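Local coordinates for xylanase and alpha-amylase inhibitor protein (Scadoxus multiflorus, PDB 3MU7) that inhibits both xylanase and alpha-amylase, although its own fold is that of the family 18 glycosyl hydrolases, at residues N99-P104 with D119-H124; V179-N184 with S195-A200. One frame throughout, in Å; residues are numbered along the deposited sequence.

Contact 1. Residues N99-P104 with D119-H124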
ATOM      1  N   ASN A  99     -14.933  -8.980   7.542  1.00  9.48           N
ATOM      2  CA  ASN A  99     -14.992  -9.452   6.161  1.00  9.76           C
ATOM      3  C   ASN A  99     -13.671  -9.849   5.528  1.00  9.33           C
ATOM      4  O   ASN A  99     -13.664 -10.653   4.592  1.00 10.07           O
ATOM      5  CB  ASN A  99     -15.708  -8.439   5.286  1.00 10.13           C
ATOM      6  CG  ASN A  99     -17.191  -8.454   5.508  1.00 11.08           C
ATOM      7  OD1 ASN A  99     -17.868  -9.404   5.118  1.00 13.22           O
ATOM      8  ND2 ASN A  99     -17.714  -7.413   6.149  1.00 13.07           N
ATOM      9  N   PHE A 100     -12.567  -9.299   6.029  1.00  8.78           N
ATOM     10  CA  PHE A 100     -11.261  -9.482   5.401  1.00  8.67           C
ATOM     11  C   PHE A 100     -10.191 -10.007   6.344  1.00  8.82           C
ATOM     12  O   PHE A 100      -9.241 -10.627   5.884  1.00  9.84           O
ATOM     13  CB  PHE A 100     -10.763  -8.170   4.772  1.00  8.69           C
ATOM     14  CG  PHE A 100     -11.656  -7.628   3.689  1.00  7.89           C
ATOM     15  CD1 PHE A 100     -11.573  -8.110   2.382  1.00  8.70           C
ATOM     16  CD2 PHE A 100     -12.568  -6.616   3.970  1.00  9.34           C
ATOM     17  CE1 PHE A 100     -12.403  -7.596   1.378  1.00  8.76           C
ATOM     18  CE2 PHE A 100     -13.392  -6.099   2.979  1.00  9.81           C
ATOM     19  CZ  PHE A 100     -13.309  -6.589   1.680  1.00  9.39           C
ATOM     20  N   LEU A 101     -10.312  -9.750   7.643  1.00  8.35           N
ATOM     21  CA  LEU A 101      -9.204 -10.038   8.558  1.00  9.00           C
ATOM     22  C   LEU A 101      -9.438 -11.232   9.469  1.00  9.58           C
ATOM     23  O   LEU A 101      -8.538 -11.648  10.201  1.00 10.35           O
ATOM     24  CB  LEU A 101      -8.851  -8.786   9.364  1.00  8.68           C
ATOM     25  CG  LEU A 101      -8.452  -7.563   8.526  1.00  8.40           C
ATOM     26  CD1 LEU A 101      -8.358  -6.324   9.397  1.00  9.57           C
ATOM     27  CD2 LEU A 101      -7.138  -7.794   7.777  1.00  9.48           C
ATOM     28  N   LEU A 102     -10.650 -11.770   9.407  1.00 10.47           N
ATOM     29  CA  LEU A 102     -11.035 -12.951  10.166  1.00 11.63           C
ATOM     30  C   LEU A 102     -11.601 -13.988   9.210  1.00 12.26           C
ATOM     31  O   LEU A 102     -12.105 -13.628   8.149  1.00 11.93           O
ATOM     32  CB  LEU A 102     -12.110 -12.591  11.192  1.00 11.45           C
ATOM     33  CG  LEU A 102     -11.727 -11.711  12.377  1.00 12.71           C
ATOM     34  CD1 LEU A 102     -12.989 -11.338  13.134  1.00 14.06           C
ATOM     35  CD2 LEU A 102     -10.740 -12.415  13.295  1.00 14.16           C
ATOM     36  N   PRO A 103     -11.543 -15.283   9.591  1.00 13.80           N
ATOM     37  CA  PRO A 103     -12.278 -16.308   8.848  1.00 15.12           C
ATOM     38  C   PRO A 103     -13.779 -16.016   8.898  1.00 15.96           C
ATOM     39  O   PRO A 103     -14.229 -15.304   9.802  1.00 15.19           O
ATOM     40  CB  PRO A 103     -11.968 -17.597   9.624  1.00 15.61           C
ATOM     41  CG  PRO A 103     -10.747 -17.304  10.403  1.00 15.34           C
ATOM     42  CD  PRO A 103     -10.813 -15.853  10.738  1.00 14.04           C
ATOM     43  N   PRO A 104     -14.560 -16.559   7.944  1.00 17.07           N
ATOM     44  CA  PRO A 104     -16.000 -16.297   7.974  1.00 18.06           C
ATOM     45  C   PRO A 104     -16.644 -16.783   9.262  1.00 18.97           C
ATOM     46  O   PRO A 104     -16.216 -17.789   9.835  1.00 18.89           O
ATOM     47  CB  PRO A 104     -16.536 -17.108   6.788  1.00 18.29           C
ATOM     48  CG  PRO A 104     -15.491 -18.126   6.521  1.00 18.66           C
ATOM     49  CD  PRO A 104     -14.201 -17.439   6.819  1.00 17.31           C
ATOM     50  N   ASP A 119      -3.731 -10.337   4.945  1.00  7.25           N
ATOM     51  CA  ASP A 119      -2.625 -10.111   5.853  1.00  7.13           C
ATOM     52  C   ASP A 119      -2.574  -8.717   6.452  1.00  7.04           C
ATOM     53  O   ASP A 119      -1.699  -8.436   7.264  1.00  7.61           O
ATOM     54  CB  ASP A 119      -1.319 -10.447   5.155  1.00  7.70           C
ATOM     55  CG  ASP A 119      -1.273 -11.886   4.721  1.00  7.96           C
ATOM     56  OD1 ASP A 119      -1.223 -12.759   5.613  1.00 10.09           O
ATOM     57  OD2 ASP A 119      -1.333 -12.143   3.504  1.00  8.13           O
ATOM     58  N   GLY A 120      -3.502  -7.846   6.067  1.00  6.60           N
ATOM     59  CA  GLY A 120      -3.538  -6.513   6.643  1.00  6.99           C
ATOM     60  C   GLY A 120      -4.258  -5.500   5.794  1.00  6.33           C
ATOM     61  O   GLY A 120      -4.817  -5.823   4.734  1.00  6.38           O
ATOM     62  N   ILE A 121      -4.222  -4.262   6.285  1.00  5.96           N
ATOM     63  CA  ILE A 121      -4.908  -3.126   5.685  1.00  6.04           C
ATOM     64  C   ILE A 121      -3.917  -2.007   5.430  1.00  5.95           C
ATOM     65  O   ILE A 121      -3.131  -1.652   6.313  1.00  6.13           O
ATOM     66  CB  ILE A 121      -6.044  -2.592   6.612  1.00  6.00           C
ATOM     67  CG1 ILE A 121      -7.060  -3.691   6.976  1.00  6.73           C
ATOM     68  CG2 ILE A 121      -6.712  -1.349   6.010  1.00  6.66           C
ATOM     69  CD1 ILE A 121      -7.809  -4.285   5.796  1.00  7.41           C
ATOM     70  N   ASP A 122      -3.988  -1.453   4.226  1.00  5.44           N
ATOM     71  CA  ASP A 122      -3.145  -0.343   3.801  1.00  5.83           C
ATOM     72  C   ASP A 122      -3.969   0.942   3.738  1.00  5.85           C
ATOM     73  O   ASP A 122      -5.008   0.989   3.079  1.00  6.18           O
ATOM     74  CB  ASP A 122      -2.563  -0.673   2.427  1.00  5.82           C
ATOM     75  CG  ASP A 122      -1.760   0.457   1.835  1.00  5.58           C
ATOM     76  OD1 ASP A 122      -0.718   0.819   2.422  1.00  6.72           O
ATOM     77  OD2 ASP A 122      -2.156   0.961   0.763  1.00  5.88           O
ATOM     78  N   PHE A 123      -3.505   1.980   4.429  1.00  5.77           N
ATOM     79  CA  PHE A 123      -4.182   3.285   4.460  1.00  6.07           C
ATOM     80  C   PHE A 123      -3.625   4.148   3.327  1.00  6.29           C
ATOM     81  O   PHE A 123      -2.572   4.787   3.477  1.00  7.25           O
ATOM     82  CB  PHE A 123      -3.911   4.009   5.786  1.00  6.27           C
ATOM     83  CG  PHE A 123      -4.732   3.535   6.965  1.00  6.15           C
ATOM     84  CD1 PHE A 123      -5.315   4.472   7.814  1.00  6.87           C
ATOM     85  CD2 PHE A 123      -4.894   2.179   7.255  1.00  6.94           C
ATOM     86  CE1 PHE A 123      -6.043   4.073   8.941  1.00  7.68           C
ATOM     87  CE2 PHE A 123      -5.629   1.775   8.376  1.00  7.40           C
ATOM     88  CZ  PHE A 123      -6.204   2.726   9.218  1.00  7.92           C
ATOM     89  N   HIS A 124      -4.314   4.179   2.195  1.00  6.49           N
ATOM     90  CA  HIS A 124      -3.908   5.022   1.057  1.00  6.52           C
ATOM     91  C   HIS A 124      -4.854   6.230   1.003  1.00  6.63           C
ATOM     92  O   HIS A 124      -5.572   6.460   0.025  1.00  7.29           O
ATOM     93  CB  HIS A 124      -3.937   4.201  -0.241  1.00  6.69           C
ATOM     94  CG  HIS A 124      -3.239   4.842  -1.408  1.00  6.53           C
ATOM     95  ND1 HIS A 124      -2.114   4.289  -1.981  1.00  6.90           N
ATOM     96  CD2 HIS A 124      -3.514   5.961  -2.123  1.00  8.09           C
ATOM     97  CE1 HIS A 124      -1.724   5.042  -2.995  1.00  7.40           C
ATOM     98  NE2 HIS A 124      -2.555   6.060  -3.104  1.00  8.40           N
TER
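Next to I121, whose side chain meets L101 at the end of helix 86-101, D122 turns a carboxylate to the opposite side of strand 120-125, where four groups grip it. D122 OD2 is hydrogen-bonded to the hydroxyls of Y8 and S73, and D122 OD1 to T153 OG1 and W178 NE1, so both buried oxygens are satisfied and the group is held against rotation. The contact with L101 is apolar, with no hydrogen bond between the two segments. L101 CD1 lies 3.8 Å from I121 CG1, and the other branch, L101 CD2, reaches I121 CD1 at 4.1 Å, so the two forked chains lie slantwise across each other. I121 CG1 stands beside its backbone N (chi1 -56°), which extends CG1 and CD1 toward the helix. L101 CD2 also rests 4.0 Å from G120 CA. Glycine suits that place because phi and psi of 158° and -176° would press a CB against D119 O. Leucine and isoleucine suit theirs because branched chains fill the layer between helix and strand without needing polar partners. A helix running down to the start of the next parallel strand, itself paired with strand 69-76, is the beta-alpha-beta unit of a TIM barrel, and D119-H124 matches the DxxDxD part of the family 18 DxxDxDxE motif, with H124 in place of the third aspartate.

Contact 2. Residues V179-N184 with S195-A200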
ATOM      1  N   VAL A 179       6.308   5.547   1.195  1.00  6.57           N
ATOM      2  CA  VAL A 179       6.155   6.952   0.861  1.00  6.97           C
ATOM      3  C   VAL A 179       6.098   7.099  -0.656  1.00  6.48           C
ATOM      4  O   VAL A 179       6.942   6.541  -1.368  1.00  7.54           O
ATOM      5  CB  VAL A 179       7.327   7.773   1.440  1.00  6.87           C
ATOM      6  CG1 VAL A 179       7.173   9.240   1.112  1.00  8.04           C
ATOM      7  CG2 VAL A 179       7.435   7.574   2.955  1.00  7.54           C
ATOM      8  N   GLN A 180       5.122   7.857  -1.148  1.00  6.83           N
ATOM      9  CA  GLN A 180       4.983   8.077  -2.580  1.00  7.03           C
ATOM     10  C   GLN A 180       5.957   9.143  -3.054  1.00  6.90           C
ATOM     11  O   GLN A 180       5.660  10.339  -2.986  1.00  7.23           O
ATOM     12  CB  GLN A 180       3.561   8.494  -2.926  1.00  6.78           C
ATOM     13  CG  GLN A 180       2.487   7.511  -2.520  1.00  8.00           C
ATOM     14  CD  GLN A 180       1.122   8.050  -2.859  1.00  8.60           C
ATOM     15  OE1 GLN A 180       0.828   8.332  -4.024  1.00  8.78           O
ATOM     16  NE2 GLN A 180       0.277   8.213  -1.854  1.00  9.59           N
ATOM     17  N   PHE A 181       7.126   8.714  -3.518  1.00  7.37           N
ATOM     18  CA  PHE A 181       8.091   9.652  -4.089  1.00  7.99           C
ATOM     19  C   PHE A 181       7.784   9.881  -5.566  1.00  8.03           C
ATOM     20  O   PHE A 181       8.604   9.624  -6.445  1.00  9.25           O
ATOM     21  CB  PHE A 181       9.523   9.168  -3.848  1.00  8.13           C
ATOM     22  CG  PHE A 181       9.918   9.147  -2.396  1.00  8.08           C
ATOM     23  CD1 PHE A 181      10.125  10.331  -1.700  1.00  8.24           C
ATOM     24  CD2 PHE A 181      10.089   7.944  -1.726  1.00  8.03           C
ATOM     25  CE1 PHE A 181      10.493  10.311  -0.357  1.00  8.66           C
ATOM     26  CE2 PHE A 181      10.465   7.922  -0.392  1.00  7.59           C
ATOM     27  CZ  PHE A 181      10.667   9.106   0.294  1.00  8.60           C
ATOM     28  N   TYR A 182       6.574  10.356  -5.825  1.00  8.24           N
ATOM     29  CA  TYR A 182       6.134  10.652  -7.186  1.00  8.82           C
ATOM     30  C   TYR A 182       4.909  11.546  -7.119  1.00  9.18           C
ATOM     31  O   TYR A 182       4.361  11.777  -6.034  1.00  9.42           O
ATOM     32  CB  TYR A 182       5.873   9.373  -8.003  1.00  8.66           C
ATOM     33  CG  TYR A 182       5.011   8.326  -7.331  1.00  7.61           C
ATOM     34  CD1 TYR A 182       3.641   8.300  -7.540  1.00  8.99           C
ATOM     35  CD2 TYR A 182       5.571   7.351  -6.500  1.00  7.41           C
ATOM     36  CE1 TYR A 182       2.842   7.341  -6.936  1.00  8.36           C
ATOM     37  CE2 TYR A 182       4.773   6.390  -5.890  1.00  8.18           C
ATOM     38  CZ  TYR A 182       3.416   6.393  -6.112  1.00  8.11           C
ATOM     39  OH  TYR A 182       2.640   5.434  -5.497  1.00  7.69           O
ATOM     40  N   ASN A 183       4.502  12.077  -8.273  1.00  9.90           N
ATOM     41  CA  ASN A 183       3.442  13.094  -8.343  1.00 10.68           C
ATOM     42  C   ASN A 183       3.647  14.224  -7.343  1.00 10.94           C
ATOM     43  O   ASN A 183       2.693  14.690  -6.719  1.00 11.79           O
ATOM     44  CB  ASN A 183       2.059  12.468  -8.141  1.00 11.01           C
ATOM     45  CG  ASN A 183       1.718  11.468  -9.211  1.00 11.13           C
ATOM     46  OD1 ASN A 183       2.032  11.672 -10.385  1.00 12.88           O
ATOM     47  ND2 ASN A 183       1.095  10.369  -8.817  1.00 11.74           N
ATOM     48  N   ASN A 184       4.899  14.640  -7.179  1.00 10.72           N
ATOM     49  CA  ASN A 184       5.257  15.640  -6.184  1.00 11.63           C
ATOM     50  C   ASN A 184       6.717  16.033  -6.406  1.00 11.59           C
ATOM     51  O   ASN A 184       7.597  15.546  -5.702  1.00 11.01           O
ATOM     52  CB  ASN A 184       5.084  15.032  -4.785  1.00 12.17           C
ATOM     53  CG  ASN A 184       4.517  16.005  -3.780  1.00 12.89           C
ATOM     54  OD1 ASN A 184       4.661  17.223  -3.919  1.00 13.93           O
ATOM     55  ND2 ASN A 184       3.868  15.471  -2.746  1.00 14.06           N
ATOM     56  N   SER A 195      18.515  15.224  -5.378  1.00 19.00           N
ATOM     57  CA  SER A 195      18.720  15.956  -4.122  1.00 18.51           C
ATOM     58  C   SER A 195      17.449  16.071  -3.278  1.00 17.11           C
ATOM     59  O   SER A 195      17.473  15.756  -2.088  1.00 16.76           O
ATOM     60  CB  SER A 195      19.303  17.348  -4.383  1.00 18.92           C
ATOM     61  OG  SER A 195      19.568  18.030  -3.170  1.00 22.16           O
ATOM     62  N   ALA A 196      16.370  16.506  -3.880  1.00 15.94           N
ATOM     63  CA  ALA A 196      15.095  16.663  -3.167  1.00 15.04           C
ATOM     64  C   ALA A 196      14.556  15.321  -2.694  1.00 14.09           C
ATOM     65  O   ALA A 196      14.041  15.241  -1.608  1.00 13.89           O
ATOM     66  CB  ALA A 196      14.080  17.353  -3.980  1.00 15.46           C
ATOM     67  N   LEU A 197      14.705  14.302  -3.534  1.00 13.36           N
ATOM     68  CA  LEU A 197      14.330  12.940  -3.175  1.00 12.68           C
ATOM     69  C   LEU A 197      15.110  12.483  -1.953  1.00 12.59           C
ATOM     70  O   LEU A 197      14.527  11.993  -0.984  1.00 11.98           O
ATOM     71  CB  LEU A 197      14.586  11.988  -4.347  1.00 12.34           C
ATOM     72  CG  LEU A 197      14.490  10.484  -4.053  1.00 11.99           C
ATOM     73  CD1 LEU A 197      13.090  10.083  -3.588  1.00 11.53           C
ATOM     74  CD2 LEU A 197      14.901   9.676  -5.272  1.00 12.51           C
ATOM     75  N   MET A 198      16.427  12.650  -1.989  1.00 13.16           N
ATOM     76  CA  MET A 198      17.253  12.150  -0.902  1.00 14.39           C
ATOM     77  C   MET A 198      17.048  12.940   0.390  1.00 13.68           C
ATOM     78  O   MET A 198      17.066  12.357   1.473  1.00 13.35           O
ATOM     79  CB  MET A 198      18.719  12.067  -1.317  1.00 15.32           C
ATOM     80  CG  MET A 198      18.986  11.022  -2.416  1.00 18.54           C
ATOM     81  SD  MET A 198      18.231   9.381  -2.194  1.00 25.52           S
ATOM     82  CE  MET A 198      19.160   8.741  -0.806  1.00 24.37           C
ATOM     83  N   ASN A 199      16.810  14.245   0.276  1.00 13.33           N
ATOM     84  CA  ASN A 199      16.459  15.063   1.440  1.00 13.40           C
ATOM     85  C   ASN A 199      15.151  14.596   2.081  1.00 12.35           C
ATOM     86  O   ASN A 199      15.068  14.463   3.298  1.00 11.97           O
ATOM     87  CB  ASN A 199      16.371  16.548   1.070  1.00 14.17           C
ATOM     88  CG  ASN A 199      17.733  17.171   0.816  1.00 16.23           C
ATOM     89  OD1 ASN A 199      18.759  16.679   1.284  1.00 19.49           O
ATOM     90  ND2 ASN A 199      17.743  18.272   0.073  1.00 19.54           N
ATOM     91  N   ALA A 200      14.143  14.329   1.255  1.00 11.39           N
ATOM     92  CA  ALA A 200      12.859  13.820   1.746  1.00 10.86           C
ATOM     93  C   ALA A 200      13.009  12.428   2.374  1.00 10.41           C
ATOM     94  O   ALA A 200      12.483  12.173   3.460  1.00 10.06           O
ATOM     95  CB  ALA A 200      11.829  13.809   0.627  1.00 11.10           C
TER
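The ring of F181 takes L197 over one face and A200 at its edge. L197 CD1 is 3.5 Å from F181 CG and 3.7 Å from F181 CB, so this methyl sits over the attached end of the ring rather than its middle, and the leucine chain crosses the phenylalanine at about a right angle. At the ring's CE1 edge, near its plane, A200 CB comes to 3.9 Å from F181 CE1. L197 and A200 are three residues apart in helix 195-207 and so share the face turned to F181; with its CG anti to the backbone N (chi1 169°), L197 sends CD1 over the ring. The short methyl of alanine lets the ring edge come close to the helix. On the ring's opposite face, V179 CG1 stands 3.6 Å above the plane, toward the rim, which leaves the phenyl sandwiched between a strand valine and a helix leucine. Further out, F181 touches L215 of strand 213-218 and C158, which is disulfide-bonded to C187, while L197 touches F217 and V238. The backbone is turned here too: F181 centres an inverse gamma turn, closed by a weak bond of 3.0 Å from Y182 N to Q180 O. Replacing F181 by alanine would probably open a gap between V179 and L197 and leave the leucine methyl without its aromatic face. Between these two segments of the beta-alpha-beta unit the joining is thus by van der Waals packing, with F181 and L197 buried and no directional polar bond.

In the fold
Contacts 1 and 2 have centres about 29 Å apart, on opposite sides of the chain's centre, yet both reach one curled sheet, the wall of the barrel. Contact 1 joins the end of a helix to the start of strand 120-125; contact 2 joins the residue just after strand 176-180 to the start of the helix that follows. Strand 151-154 separates the two strands in the sheet, but their inward side chains meet: H124 NE2 lies 3.8 Å from Q180 NE2, in plain packing, and Q180 is hydrogen-bonded to E126. E126 falls at the final glutamate of the DxxDxDxE motif, the catalytic acid in family 18 chitinases; whether it acts so in this inhibitor is not established.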